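Local coordinates for 4-oxalmesaconate hydratase (Pseudomonas putida, PDB 5CGZ), which catalyses the zinc-dependent hydration of 4-carboxy-2-hydroxymuconate, the oxalomesaconate enol, to 4-carboxy-4-hydroxy-2-oxoadipate in gallate degradation, at the interface of chains A and B. Sequence-based numbering; all coordinates share one arbitrary frame. Chains: chain A/B, 4-oxalmesaconate hydratase.

The interface of chains A and B. Residues chain A 92, 95-96, 132, 136; chain B 86-87, 89.
B:Arg89 meets A:Glu132 end-on, its guanidinium presenting both terminal nitrogens to the two carboxylate oxygens in a bidentate salt bridge. NH2 of B:Arg89 donates to OE1 of A:Glu132 at 2.8 Å, and NH1 of B:Arg89 donates a hydrogen bond to OE2 of A:Glu132 at 3.0 Å. Both oxygens are approached from their syn sides and lie close to the guanidinium plane, but the two flat groups are twisted 39° apart, so NH2 stands well out of the carboxylate plane. The extended A:Glu132 chain, with CG anti to the backbone N (chi1 -167°), carries the carboxylate out toward the arginine. CB of B:Pro87 lies over the rim of one guanidinium face. With alanine in place of B:Arg89, the A:Glu132 carboxylate would probably be left without its cationic mate and its side chain freer to turn.

The B:Pro87 ring, which follows a cis peptide bond, fits among apolar groups of chain A. Its CD packs obliquely beside the far end of the A:Phe96 ring, 3.6 Å from CZ, while its CG meets CD of A:Lys92, also at 3.6 Å. CD2 of A:Leu95 touches CB of B:Pro87 at 3.8 Å. Next to it, CD1 of A:Ile136 presses against the backbone of B:Tyr86, 3.6 Å from CA.

Chain A supplies helices 92-105 and 122-138; chain B contributes a loop between strand 76-80 and helix 92-105, forming one patch of a subunit interface in the hexamer.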
loop_
_atom_site.group_PDB
_atom_site.type_symbol
_atom_site.label_atom_id
_atom_site.label_comp_id
_atom_site.label_asym_id
_atom_site.label_seq_id
_atom_site.Cartn_x
_atom_site.Cartn_y
_atom_site.Cartn_z
ATOM N N LYS A 92 -30.224 9.330 0.303
ATOM C CA LYS A 92 -30.774 8.254 -0.522
ATOM C C LYS A 92 -31.410 8.805 -1.788
ATOM O O LYS A 92 -31.301 8.207 -2.862
ATOM C CB LYS A 92 -31.800 7.425 0.254
ATOM C CG LYS A 92 -31.169 6.447 1.212
ATOM C CD LYS A 92 -31.961 5.157 1.286
ATOM C CE LYS A 92 -33.053 5.211 2.331
ATOM N NZ LYS A 92 -33.697 3.870 2.469
ATOM N N LEU A 95 -28.921 9.581 -4.433
ATOM C CA LEU A 95 -28.493 8.284 -4.945
ATOM C C LEU A 95 -29.481 7.722 -5.966
ATOM O O LEU A 95 -29.085 7.288 -7.052
ATOM C CB LEU A 95 -28.307 7.305 -3.783
ATOM C CG LEU A 95 -27.820 5.913 -4.174
ATOM C CD1 LEU A 95 -26.391 5.976 -4.698
ATOM C CD2 LEU A 95 -27.919 4.971 -2.987
ATOM N N PHE A 96 -30.770 7.737 -5.627
ATOM C CA PHE A 96 -31.798 7.231 -6.543
ATOM C C PHE A 96 -31.925 8.114 -7.801
ATOM O O PHE A 96 -32.138 7.609 -8.909
ATOM C CB PHE A 96 -33.144 7.118 -5.819
ATOM C CG PHE A 96 -33.172 6.051 -4.747
ATOM C CD1 PHE A 96 -32.564 4.816 -4.955
ATOM C CD2 PHE A 96 -33.797 6.283 -3.532
ATOM C CE1 PHE A 96 -32.593 3.839 -3.979
ATOM C CE2 PHE A 96 -33.830 5.301 -2.545
ATOM C CZ PHE A 96 -33.226 4.081 -2.769
ATOM N N GLU A 132 -21.957 3.844 -6.323
ATOM C CA GLU A 132 -23.061 3.188 -5.643
ATOM C C GLU A 132 -24.335 3.267 -6.499
ATOM O O GLU A 132 -25.086 2.293 -6.573
ATOM C CB GLU A 132 -23.311 3.777 -4.243
ATOM C CG GLU A 132 -24.265 2.863 -3.440
ATOM C CD GLU A 132 -24.488 3.296 -2.002
ATOM O OE1 GLU A 132 -24.143 4.444 -1.657
ATOM O OE2 GLU A 132 -25.016 2.474 -1.213
ATOM N N ILE A 136 -26.855 0.216 -7.629
ATOM C CA ILE A 136 -28.309 0.248 -7.434
ATOM C C ILE A 136 -29.015 -0.026 -8.764
ATOM O O ILE A 136 -29.964 -0.812 -8.825
ATOM C CB ILE A 136 -28.805 1.603 -6.875
ATOM C CG1 ILE A 136 -28.125 1.926 -5.536
ATOM C CG2 ILE A 136 -30.349 1.607 -6.740
ATOM C CD1 ILE A 136 -28.257 0.833 -4.501
ATOM N N TYR B 86 -29.400 -2.315 -0.745
ATOM C CA TYR B 86 -29.355 -1.615 -2.034
ATOM C C TYR B 86 -30.268 -0.406 -2.123
ATOM O O TYR B 86 -31.180 -0.396 -2.943
ATOM C CB TYR B 86 -29.725 -2.565 -3.173
ATOM C CG TYR B 86 -28.633 -3.522 -3.590
ATOM C CD1 TYR B 86 -28.209 -4.536 -2.740
ATOM C CD2 TYR B 86 -28.046 -3.431 -4.849
ATOM C CE1 TYR B 86 -27.224 -5.427 -3.118
ATOM C CE2 TYR B 86 -27.049 -4.326 -5.244
ATOM C CZ TYR B 86 -26.645 -5.316 -4.372
ATOM O OH TYR B 86 -25.666 -6.212 -4.749
ATOM N N PRO B 87 -30.011 0.629 -1.311
ATOM C CA PRO B 87 -28.870 0.735 -0.402
ATOM C C PRO B 87 -29.197 0.347 1.027
ATOM O O PRO B 87 -30.281 0.654 1.534
ATOM C CB PRO B 87 -28.533 2.227 -0.460
ATOM C CG PRO B 87 -29.919 2.860 -0.541
ATOM C CD PRO B 87 -30.754 1.901 -1.399
ATOM N N ARG B 89 -28.572 1.341 4.743
ATOM C CA ARG B 89 -28.183 2.516 5.523
ATOM C C ARG B 89 -28.438 2.255 7.002
ATOM O O ARG B 89 -29.433 1.637 7.355
ATOM C CB ARG B 89 -28.959 3.763 5.068
ATOM C CG ARG B 89 -28.604 4.256 3.660
ATOM C CD ARG B 89 -27.164 4.793 3.610
ATOM N NE ARG B 89 -26.835 5.405 2.321
ATOM C CZ ARG B 89 -26.197 4.779 1.333
ATOM N NH1 ARG B 89 -25.817 3.515 1.481
ATOM N NH2 ARG B 89 -25.942 5.415 0.194
#